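Local coordinates for protein histidine utilization repressor (Pseudomonas syringae pv. tomato, PDB 2PKH) that probably represses the histidine utilization (hut) operon in the absence of inducer by binding its hutP region, this chain being the C-terminal UTRA domain, at residues E88-E94 and L116-W122; H7-V13 and I42-D48. The contacts are given in a common frame with arbitrary orientation. Residues are numbered along the deposited sequence.

Contact 1 (E88-E94 and L116-W122)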
ATOM      1  N   GLU B  88      13.317  -1.376  -4.350  1.00 22.72           N
ATOM      2  CA  GLU B  88      12.433  -0.338  -4.901  1.00 22.52           C
ATOM      3  C   GLU B  88      11.772  -0.867  -6.170  1.00 22.73           C
ATOM      4  O   GLU B  88      12.411  -1.585  -6.930  1.00 20.97           O
ATOM      5  CB  GLU B  88      13.255   0.942  -5.169  1.00 21.61           C
ATOM      6  CG  GLU B  88      12.433   2.140  -5.592  1.00 26.41           C
ATOM      7  CD  GLU B  88      13.153   3.448  -5.463  1.00 35.63           C
ATOM      8  OE1 GLU B  88      14.376   3.447  -5.149  1.00 38.31           O
ATOM      9  OE2 GLU B  88      12.484   4.493  -5.624  1.00 34.90           O
ATOM     10  N   GLY B  89      10.500  -0.502  -6.405  1.00 22.95           N
ATOM     11  CA  GLY B  89       9.733  -1.052  -7.558  1.00 23.05           C
ATOM     12  C   GLY B  89       8.993   0.126  -8.152  1.00 24.79           C
ATOM     13  O   GLY B  89       8.701   1.117  -7.413  1.00 21.35           O
ATOM     14  N   GLU B  90       8.773   0.069  -9.478  1.00 23.61           N
ATOM     15  CA  GLU B  90       8.054   1.126 -10.190  1.00 24.18           C
ATOM     16  C   GLU B  90       6.973   0.384 -10.971  1.00 25.17           C
ATOM     17  O   GLU B  90       7.254  -0.697 -11.446  1.00 24.26           O
ATOM     18  CB  GLU B  90       8.963   1.716 -11.227  1.00 25.22           C
ATOM     19  CG  GLU B  90       8.400   2.851 -11.957  1.00 28.65           C
ATOM     20  CD  GLU B  90       9.187   3.111 -13.229  1.00 34.95           C
ATOM     21  OE1 GLU B  90       9.096   2.277 -14.219  1.00 34.12           O
ATOM     22  OE2 GLU B  90       9.876   4.151 -13.196  1.00 34.11           O
ATOM     23  N   HIS B  91       5.802   0.998 -11.161  1.00 23.76           N
ATOM     24  CA  HIS B  91       4.681   0.318 -11.850  1.00 25.55           C
ATOM     25  C   HIS B  91       3.894   1.291 -12.702  1.00 24.82           C
ATOM     26  O   HIS B  91       3.873   2.508 -12.436  1.00 23.33           O
ATOM     27  CB  HIS B  91       3.787  -0.441 -10.826  1.00 27.40           C
ATOM     28  CG  HIS B  91       3.013   0.468  -9.912  1.00 34.44           C
ATOM     29  ND1 HIS B  91       3.517   0.933  -8.713  1.00 41.42           N
ATOM     30  CD2 HIS B  91       1.765   0.992 -10.021  1.00 37.56           C
ATOM     31  CE1 HIS B  91       2.617   1.702  -8.120  1.00 43.72           C
ATOM     32  NE2 HIS B  91       1.546   1.765  -8.897  1.00 45.62           N
ATOM     33  N   VAL B  92       3.365   0.792 -13.820  1.00 23.18           N
ATOM     34  CA  VAL B  92       2.547   1.571 -14.675  1.00 22.63           C
ATOM     35  C   VAL B  92       1.421   0.606 -15.012  1.00 23.22           C
ATOM     36  O   VAL B  92       1.686  -0.555 -15.437  1.00 21.42           O
ATOM     37  CB  VAL B  92       3.318   2.001 -15.941  1.00 23.05           C
ATOM     38  CG1 VAL B  92       2.448   2.689 -16.853  1.00 23.32           C
ATOM     39  CG2 VAL B  92       4.491   3.010 -15.564  1.00 23.36           C
ATOM     40  N   VAL B  93       0.189   1.027 -14.766  1.00 20.31           N
ATOM     41  CA  VAL B  93      -0.951   0.114 -14.949  1.00 20.17           C
ATOM     42  C   VAL B  93      -1.923   0.764 -15.921  1.00 19.67           C
ATOM     43  O   VAL B  93      -2.291   1.933 -15.707  1.00 18.82           O
ATOM     44  CB  VAL B  93      -1.637  -0.105 -13.620  1.00 18.09           C
ATOM     45  CG1 VAL B  93      -2.836  -1.101 -13.764  1.00 19.09           C
ATOM     46  CG2 VAL B  93      -0.633  -0.572 -12.580  1.00 21.09           C
ATOM     47  N   GLU B  94      -2.340  -0.029 -16.931  1.00 20.98           N
ATOM     48  CA  GLU B  94      -3.126   0.372 -18.069  1.00 23.19           C
ATOM     49  C   GLU B  94      -4.150  -0.723 -18.363  1.00 21.32           C
ATOM     50  O   GLU B  94      -3.930  -1.881 -18.047  1.00 21.77           O
ATOM     51  CB  GLU B  94      -2.175   0.475 -19.289  1.00 23.17           C
ATOM     52  CG  GLU B  94      -1.485   1.814 -19.365  1.00 29.40           C
ATOM     53  CD  GLU B  94      -0.442   1.882 -20.471  1.00 29.71           C
ATOM     54  OE1 GLU B  94       0.591   1.211 -20.346  1.00 33.01           O
ATOM     55  OE2 GLU B  94      -0.654   2.673 -21.418  1.00 37.53           O
ATOM     56  N   LEU B 116      -2.674  -4.399 -17.981  1.00 23.40           N
ATOM     57  CA  LEU B 116      -1.276  -4.368 -18.325  1.00 22.50           C
ATOM     58  C   LEU B 116      -0.514  -3.670 -17.227  1.00 23.36           C
ATOM     59  O   LEU B 116      -0.845  -2.532 -16.845  1.00 23.03           O
ATOM     60  CB  LEU B 116      -1.084  -3.611 -19.648  1.00 22.88           C
ATOM     61  CG  LEU B 116       0.413  -3.451 -20.069  1.00 24.49           C
ATOM     62  CD1 LEU B 116       1.017  -4.820 -20.416  1.00 30.02           C
ATOM     63  CD2 LEU B 116       0.483  -2.560 -21.258  1.00 25.83           C
ATOM     64  N   ILE B 117       0.495  -4.346 -16.705  1.00 22.21           N
ATOM     65  CA  ILE B 117       1.341  -3.771 -15.656  1.00 23.66           C
ATOM     66  C   ILE B 117       2.766  -3.832 -16.165  1.00 24.58           C
ATOM     67  O   ILE B 117       3.242  -4.927 -16.574  1.00 22.64           O
ATOM     68  CB  ILE B 117       1.178  -4.610 -14.370  1.00 23.11           C
ATOM     69  CG1 ILE B 117      -0.312  -4.668 -13.953  1.00 24.41           C
ATOM     70  CG2 ILE B 117       2.022  -4.040 -13.195  1.00 24.32           C
ATOM     71  CD1 ILE B 117      -0.472  -5.435 -12.712  1.00 25.44           C
ATOM     72  N   ARG B 118       3.450  -2.694 -16.133  1.00 22.63           N
ATOM     73  CA  ARG B 118       4.831  -2.628 -16.555  1.00 23.71           C
ATOM     74  C   ARG B 118       5.563  -2.237 -15.313  1.00 24.03           C
ATOM     75  O   ARG B 118       5.240  -1.237 -14.678  1.00 23.72           O
ATOM     76  CB  ARG B 118       5.022  -1.576 -17.658  1.00 24.17           C
ATOM     77  CG  ARG B 118       4.577  -2.118 -18.983  1.00 26.52           C
ATOM     78  CD  ARG B 118       4.857  -1.216 -20.127  1.00 31.82           C
ATOM     79  NE  ARG B 118       3.875  -0.159 -20.190  1.00 33.88           N
ATOM     80  CZ  ARG B 118       4.060   0.970 -20.874  1.00 40.02           C
ATOM     81  NH1 ARG B 118       5.193   1.141 -21.575  1.00 41.10           N
ATOM     82  NH2 ARG B 118       3.107   1.902 -20.899  1.00 39.35           N
ATOM     83  N   ARG B 119       6.563  -3.039 -14.956  1.00 23.80           N
ATOM     84  CA  ARG B 119       7.274  -2.883 -13.694  1.00 23.72           C
ATOM     85  C   ARG B 119       8.795  -2.843 -13.941  1.00 23.40           C
ATOM     86  O   ARG B 119       9.304  -3.566 -14.830  1.00 21.69           O
ATOM     87  CB  ARG B 119       7.010  -4.123 -12.893  1.00 23.87           C
ATOM     88  CG  ARG B 119       5.647  -4.195 -12.280  1.00 27.71           C
ATOM     89  CD  ARG B 119       5.816  -5.089 -11.077  1.00 38.38           C
ATOM     90  NE  ARG B 119       4.687  -5.967 -10.927  1.00 46.40           N
ATOM     91  CZ  ARG B 119       3.563  -5.669 -10.266  1.00 53.96           C
ATOM     92  NH1 ARG B 119       2.599  -6.598 -10.180  1.00 56.25           N
ATOM     93  NH2 ARG B 119       3.389  -4.463  -9.699  1.00 53.77           N
ATOM     94  N   ARG B 120       9.504  -2.104 -13.105  1.00 20.71           N
ATOM     95  CA  ARG B 120      10.975  -2.173 -13.013  1.00 21.79           C
ATOM     96  C   ARG B 120      11.302  -2.342 -11.558  1.00 21.31           C
ATOM     97  O   ARG B 120      10.595  -1.780 -10.705  1.00 23.58           O
ATOM     98  CB  ARG B 120      11.554  -0.839 -13.451  1.00 22.56           C
ATOM     99  CG  ARG B 120      12.129  -0.861 -14.788  1.00 30.45           C
ATOM    100  CD  ARG B 120      12.014   0.478 -15.575  1.00 30.28           C
ATOM    101  NE  ARG B 120      11.827   1.785 -14.886  1.00 30.66           N
ATOM    102  CZ  ARG B 120      12.743   2.759 -14.868  1.00 32.60           C
ATOM    103  NH1 ARG B 120      13.952   2.581 -15.427  1.00 26.16           N
ATOM    104  NH2 ARG B 120      12.475   3.915 -14.274  1.00 33.43           N
ATOM    105  N   THR B 121      12.386  -3.039 -11.246  1.00 18.94           N
ATOM    106  CA  THR B 121      12.753  -3.265  -9.838  1.00 19.54           C
ATOM    107  C   THR B 121      14.247  -2.949  -9.742  1.00 19.86           C
ATOM    108  O   THR B 121      15.057  -3.434 -10.600  1.00 17.71           O
ATOM    109  CB  THR B 121      12.495  -4.722  -9.440  1.00 19.58           C
ATOM    110  OG1 THR B 121      11.071  -4.965  -9.613  1.00 25.05           O
ATOM    111  CG2 THR B 121      12.965  -5.090  -7.993  1.00 17.88           C
ATOM    112  N   TRP B 122      14.598  -2.240  -8.680  1.00 19.07           N
ATOM    113  CA  TRP B 122      15.979  -1.823  -8.436  1.00 21.56           C
ATOM    114  C   TRP B 122      16.554  -2.595  -7.269  1.00 22.30           C
ATOM    115  O   TRP B 122      15.817  -3.021  -6.372  1.00 18.41           O
ATOM    116  CB  TRP B 122      16.065  -0.348  -8.045  1.00 22.30           C
ATOM    117  CG  TRP B 122      15.869   0.562  -9.171  1.00 23.98           C
ATOM    118  CD1 TRP B 122      16.853   1.184  -9.916  1.00 25.31           C
ATOM    119  CD2 TRP B 122      14.620   1.020  -9.688  1.00 25.39           C
ATOM    120  NE1 TRP B 122      16.272   1.981 -10.874  1.00 25.54           N
ATOM    121  CE2 TRP B 122      14.903   1.868 -10.777  1.00 26.29           C
ATOM    122  CE3 TRP B 122      13.290   0.743  -9.378  1.00 25.48           C
ATOM    123  CZ2 TRP B 122      13.906   2.472 -11.528  1.00 29.31           C
ATOM    124  CZ3 TRP B 122      12.274   1.350 -10.146  1.00 25.52           C
ATOM    125  CH2 TRP B 122      12.585   2.202 -11.203  1.00 28.63           C
TER
HETATM  126  O   HOH W   1       7.502   0.701 -15.334  1.00 44.40           O
HETATM  127  O   HOH W   2       1.624  -0.489 -18.506  1.00 23.30           O
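Strands 88-94 and 116-122 run antiparallel, their axes 4.7 Å apart at 166°, in unbroken register from Glu88-Trp122 to Glu94-Leu116. Paired hydrogen bonds join Glu90 with Arg120 (Glu90 N to Arg120 O 2.9 Å), Val92 with Arg118 and Glu94 with Leu116; CA atoms of the non-hydrogen-bonded pairs make CA-H...O contacts to neighbouring carbonyls, such as Arg119 CA to Glu90 O (3.1 Å). The face carrying Glu90, Val92 and Glu94 holds two Glu-Arg salt bridges, with apolar groups between and beside them. Arg120 grips Glu90 through NE to OE1 (2.9 Å) and NH2 to OE2 (2.8 Å), while Arg118 NH2 reaches diagonally to Glu94 OE1 (2.7 Å), with a water bridging Arg118 NE, Glu94 OE1 and Val92 O. The Trp122 ring turns its edge to Glu90 CB (CZ3 3.5 Å). On the other face Val93 packs against Ile117. Within the UTRA sheet, strand 126-136 flanks 116-122, whereas 88-94, at the chain's sheet edge, pairs antiparallel with a strand of a second subunit, extending the sheet.

Contact 2 (H7-V13 and I42-D48). With EDO (1,2-ethanediol), chain S.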
ATOM      1  N   HIS B   7      -5.723 -24.091  -4.404  1.00 44.40           N
ATOM      2  CA  HIS B   7      -5.340 -23.021  -5.359  1.00 44.51           C
ATOM      3  C   HIS B   7      -3.998 -23.488  -5.931  1.00 43.82           C
ATOM      4  O   HIS B   7      -3.072 -23.719  -5.141  1.00 44.81           O
ATOM      5  CB  HIS B   7      -5.179 -21.721  -4.566  1.00 44.63           C
ATOM      6  CG  HIS B   7      -4.839 -20.533  -5.402  1.00 47.31           C
ATOM      7  ND1 HIS B   7      -5.716 -19.481  -5.601  1.00 48.54           N
ATOM      8  CD2 HIS B   7      -3.715 -20.231  -6.100  1.00 48.73           C
ATOM      9  CE1 HIS B   7      -5.132 -18.586  -6.382  1.00 50.49           C
ATOM     10  NE2 HIS B   7      -3.916 -19.012  -6.690  1.00 47.57           N
ATOM     11  N   ARG B   8      -3.889 -23.704  -7.256  1.00 42.02           N
ATOM     12  CA  ARG B   8      -2.611 -24.196  -7.813  1.00 40.46           C
ATOM     13  C   ARG B   8      -2.034 -23.438  -9.013  1.00 38.23           C
ATOM     14  O   ARG B   8      -2.677 -23.238 -10.028  1.00 37.30           O
ATOM     15  CB  ARG B   8      -2.576 -25.698  -8.061  1.00 41.93           C
ATOM     16  CG  ARG B   8      -3.107 -26.166  -9.376  1.00 46.08           C
ATOM     17  CD  ARG B   8      -4.541 -26.716  -9.252  1.00 51.06           C
ATOM     18  NE  ARG B   8      -4.792 -27.881 -10.106  1.00 54.84           N
ATOM     19  CZ  ARG B   8      -4.165 -28.180 -11.259  1.00 57.77           C
ATOM     20  NH1 ARG B   8      -3.232 -27.386 -11.791  1.00 55.11           N
ATOM     21  NH2 ARG B   8      -4.503 -29.295 -11.911  1.00 58.44           N
ATOM     22  N   HIS B   9      -0.787 -23.053  -8.839  1.00 35.29           N
ATOM     23  CA  HIS B   9      -0.072 -22.258  -9.796  1.00 34.07           C
ATOM     24  C   HIS B   9       0.896 -23.189 -10.546  1.00 31.75           C
ATOM     25  O   HIS B   9       1.702 -23.946  -9.942  1.00 30.17           O
ATOM     26  CB  HIS B   9       0.647 -21.138  -9.046  1.00 34.84           C
ATOM     27  CG  HIS B   9       1.592 -20.339  -9.894  1.00 38.50           C
ATOM     28  ND1 HIS B   9       2.801 -19.874  -9.419  1.00 40.66           N
ATOM     29  CD2 HIS B   9       1.500 -19.912 -11.182  1.00 38.25           C
ATOM     30  CE1 HIS B   9       3.410 -19.190 -10.374  1.00 44.16           C
ATOM     31  NE2 HIS B   9       2.643 -19.197 -11.451  1.00 39.45           N
ATOM     32  N   THR B  10       0.774 -23.174 -11.866  1.00 28.37           N
ATOM     33  CA  THR B  10       1.721 -23.885 -12.750  1.00 26.78           C
ATOM     34  C   THR B  10       2.097 -22.883 -13.877  1.00 25.15           C
ATOM     35  O   THR B  10       1.468 -21.833 -13.994  1.00 24.82           O
ATOM     36  CB  THR B  10       1.105 -25.191 -13.347  1.00 25.91           C
ATOM     37  OG1 THR B  10      -0.046 -24.843 -14.109  1.00 27.58           O
ATOM     38  CG2 THR B  10       0.634 -26.168 -12.265  1.00 27.25           C
ATOM     39  N   CYS B  11       3.116 -23.180 -14.672  1.00 24.05           N
ATOM     40  CA  CYS B  11       3.561 -22.216 -15.670  1.00 25.99           C
ATOM     41  C   CYS B  11       4.292 -22.928 -16.756  1.00 26.62           C
ATOM     42  O   CYS B  11       4.691 -24.078 -16.583  1.00 26.64           O
ATOM     43  CB  CYS B  11       4.432 -21.112 -15.135  1.00 26.02           C
ATOM     44  SG  CYS B  11       6.012 -21.720 -14.598  1.00 33.04           S
ATOM     45  N   LYS B  12       4.381 -22.254 -17.898  1.00 26.01           N
ATOM     46  CA  LYS B  12       5.008 -22.805 -19.084  1.00 26.82           C
ATOM     47  C   LYS B  12       5.986 -21.728 -19.489  1.00 24.87           C
ATOM     48  O   LYS B  12       5.600 -20.576 -19.704  1.00 22.90           O
ATOM     49  CB  LYS B  12       3.942 -22.961 -20.158  1.00 28.68           C
ATOM     50  CG  LYS B  12       4.196 -24.068 -21.185  1.00 34.51           C
ATOM     51  CD  LYS B  12       2.886 -24.467 -21.928  1.00 34.15           C
ATOM     52  CE  LYS B  12       2.033 -25.475 -21.139  1.00 43.00           C
ATOM     53  NZ  LYS B  12       2.796 -26.738 -20.829  1.00 46.80           N
ATOM     54  N   VAL B  13       7.266 -22.093 -19.522  1.00 24.14           N
ATOM     55  CA  VAL B  13       8.331 -21.201 -20.031  1.00 22.69           C
ATOM     56  C   VAL B  13       8.284 -21.276 -21.569  1.00 23.73           C
ATOM     57  O   VAL B  13       8.408 -22.380 -22.152  1.00 23.46           O
ATOM     58  CB  VAL B  13       9.681 -21.674 -19.432  1.00 24.09           C
ATOM     59  CG1 VAL B  13      10.841 -20.781 -19.811  1.00 22.72           C
ATOM     60  CG2 VAL B  13       9.511 -21.734 -17.925  1.00 20.58           C
ATOM     61  N   ILE B  42       7.043 -16.299 -19.685  1.00 17.72           N
ATOM     62  CA  ILE B  42       6.400 -17.423 -19.031  1.00 19.65           C
ATOM     63  C   ILE B  42       4.886 -17.199 -18.973  1.00 18.81           C
ATOM     64  O   ILE B  42       4.476 -16.074 -18.780  1.00 19.33           O
ATOM     65  CB  ILE B  42       6.889 -17.575 -17.565  1.00 18.98           C
ATOM     66  CG1 ILE B  42       8.437 -17.779 -17.542  1.00 22.19           C
ATOM     67  CG2 ILE B  42       6.192 -18.809 -16.906  1.00 22.46           C
ATOM     68  CD1 ILE B  42       9.020 -17.946 -16.107  1.00 21.35           C
ATOM     69  N   VAL B  43       4.081 -18.240 -19.154  1.00 18.13           N
ATOM     70  CA  VAL B  43       2.607 -18.088 -19.007  1.00 19.32           C
ATOM     71  C   VAL B  43       2.335 -18.783 -17.708  1.00 19.02           C
ATOM     72  O   VAL B  43       2.700 -19.951 -17.514  1.00 20.57           O
ATOM     73  CB  VAL B  43       1.820 -18.755 -20.102  1.00 16.87           C
ATOM     74  CG1 VAL B  43       0.240 -18.584 -19.962  1.00 15.84           C
ATOM     75  CG2 VAL B  43       2.257 -18.167 -21.533  1.00 22.99           C
ATOM     76  N   HIS B  44       1.681 -18.050 -16.834  1.00 20.44           N
ATOM     77  CA  HIS B  44       1.299 -18.531 -15.506  1.00 19.39           C
ATOM     78  C   HIS B  44      -0.178 -18.926 -15.545  1.00 19.70           C
ATOM     79  O   HIS B  44      -1.011 -18.170 -16.074  1.00 19.95           O
ATOM     80  CB  HIS B  44       1.501 -17.393 -14.493  1.00 18.63           C
ATOM     81  CG  HIS B  44       2.949 -17.092 -14.199  1.00 19.95           C
ATOM     82  ND1 HIS B  44       3.646 -16.107 -14.866  1.00 23.48           N
ATOM     83  CD2 HIS B  44       3.828 -17.647 -13.338  1.00 18.73           C
ATOM     84  CE1 HIS B  44       4.881 -16.045 -14.405  1.00 15.78           C
ATOM     85  NE2 HIS B  44       5.023 -16.988 -13.500  1.00 25.15           N
ATOM     86  N   PHE B  45      -0.478 -20.055 -14.921  1.00 17.88           N
ATOM     87  CA  PHE B  45      -1.849 -20.652 -14.891  1.00 21.13           C
ATOM     88  C   PHE B  45      -2.315 -20.696 -13.433  1.00 24.24           C
ATOM     89  O   PHE B  45      -1.493 -20.946 -12.543  1.00 24.59           O
ATOM     90  CB  PHE B  45      -1.838 -22.099 -15.408  1.00 21.66           C
ATOM     91  CG  PHE B  45      -1.486 -22.227 -16.877  1.00 16.11           C
ATOM     92  CD1 PHE B  45      -2.454 -22.470 -17.789  1.00 19.43           C
ATOM     93  CD2 PHE B  45      -0.197 -22.046 -17.304  1.00 19.99           C
ATOM     94  CE1 PHE B  45      -2.111 -22.590 -19.213  1.00 18.28           C
ATOM     95  CE2 PHE B  45       0.143 -22.116 -18.679  1.00 20.74           C
ATOM     96  CZ  PHE B  45      -0.825 -22.383 -19.611  1.00 23.50           C
ATOM     97  N   GLU B  46      -3.608 -20.521 -13.195  1.00 25.01           N
ATOM     98  CA  GLU B  46      -4.141 -20.760 -11.878  1.00 29.93           C
ATOM     99  C   GLU B  46      -5.202 -21.791 -12.114  1.00 29.88           C
ATOM    100  O   GLU B  46      -6.113 -21.577 -12.905  1.00 30.28           O
ATOM    101  CB  GLU B  46      -4.683 -19.441 -11.335  1.00 30.51           C
ATOM    102  CG  GLU B  46      -5.531 -19.493 -10.071  1.00 35.10           C
ATOM    103  CD  GLU B  46      -6.409 -18.233  -9.942  1.00 37.16           C
ATOM    104  OE1 GLU B  46      -5.909 -17.176  -9.482  1.00 47.88           O
ATOM    105  OE2 GLU B  46      -7.590 -18.287 -10.342  1.00 46.07           O
ATOM    106  N   ASN B  47      -5.038 -22.977 -11.515  1.00 30.89           N
ATOM    107  CA  ASN B  47      -5.905 -24.126 -11.806  1.00 31.35           C
ATOM    108  C   ASN B  47      -6.084 -24.372 -13.284  1.00 30.36           C
ATOM    109  O   ASN B  47      -7.219 -24.513 -13.744  1.00 29.26           O
ATOM    110  CB  ASN B  47      -7.296 -23.969 -11.133  1.00 32.50           C
ATOM    111  CG  ASN B  47      -7.194 -23.768  -9.605  1.00 38.72           C
ATOM    112  OD1 ASN B  47      -6.341 -24.380  -8.928  1.00 41.75           O
ATOM    113  ND2 ASN B  47      -8.060 -22.898  -9.053  1.00 42.70           N
ATOM    114  N   ASP B  48      -4.979 -24.422 -14.028  1.00 26.92           N
ATOM    115  CA  ASP B  48      -5.027 -24.726 -15.442  1.00 27.75           C
ATOM    116  C   ASP B  48      -5.583 -23.683 -16.396  1.00 25.95           C
ATOM    117  O   ASP B  48      -5.636 -23.945 -17.596  1.00 27.87           O
ATOM    118  CB  ASP B  48      -5.741 -26.071 -15.673  1.00 28.86           C
ATOM    119  CG  ASP B  48      -5.084 -27.178 -14.857  1.00 34.50           C
ATOM    120  OD1 ASP B  48      -3.810 -27.203 -14.830  1.00 39.91           O
ATOM    121  OD2 ASP B  48      -5.828 -27.942 -14.210  1.00 39.36           O
TER
HETATM  122  C1  EDO S1032       2.932 -24.963  -6.507  1.00 54.86           C
HETATM  123  O1  EDO S1032       3.514 -23.856  -5.788  1.00 55.56           O
HETATM  124  C2  EDO S1032       1.725 -25.586  -5.787  1.00 53.17           C
HETATM  125  O2  EDO S1032       0.507 -24.961  -6.226  1.00 49.42           O
HETATM  126  O   HOH W   3      -2.459 -24.454 -12.566  1.00 31.42           O
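Phe45 lays its ring alongside the backbone of strand 9-13, its edge meeting Cys11 CA (4.1 Å from CD2) and Lys12 CB (4.2 Å from CE2), while its CB lies 3.5 Å from Thr10 OG1. Segment 9-13, on an outermost strand of the antiparallel UTRA sheet within this chain, runs antiparallel to its inner neighbour 42-46, with axes 4.6 Å apart at 157°; 42-46 in turn pairs with 49-59. Thr10 and Phe45 form one hydrogen-bonded pair (Phe45 N to Thr10 O 2.8 Å), and Lys12 and Val43 the next (Val43 N to Lys12 O 2.8 Å). Cys11, His44, Val13 and Ile42 occupy the other face: Cys11 CB touches Ile42 CG2 at 3.4 Å, and Val13 CG2 lies 4.1 Å from Ile42 CG1. Ile42 also packs on Phe71, and His44 on Gln52 and Glu54.

Beyond the regular ladder, pairing persists where strand 42-46 enters its turn. Asn47 N donates to Arg8 O (2.8 Å), and Asn47 OD1 accepts from Arg8 N (3.0 Å), so the side chain stands in for a backbone carbonyl. Asn47 and Asp48 both have positive phi, 48° and 72°, as the chain reverses into strand 49-59. Arg8 NH2 forms a salt bridge with Asp48 OD2 (3.0 Å), and one water links Arg8 O, Thr10 OG1 and Asp48 N. The chemistry thus shifts from apolar contacts around Ile42 to charge and side-chain hydrogen bonding, tying the start of the modelled chain to the exposed turn of the hairpin formed by strands 36-46 and 49-59.

In the fold
Contact 2 joins the first two strands of the sheet and closes before contact 1 opens; the two are therefore in series along the chain. Both belong to one antiparallel sheet of the UTRA domain, ordered 9-20, 36-46, 49-59, 126-136, 113-123, 88-97, and each pairs an outermost strand with its inner neighbour. Strands 49-59 and 126-136 lie between the two pairs, which fall on opposite sides of the chain's centre: their centres are 21 Å apart and their nearest atoms about 11 Å, without touching. Each border is thus built from two successive strands with one helix between them, and at the 88-97 border the sheet continues into another subunit, making that edge part of the assembly.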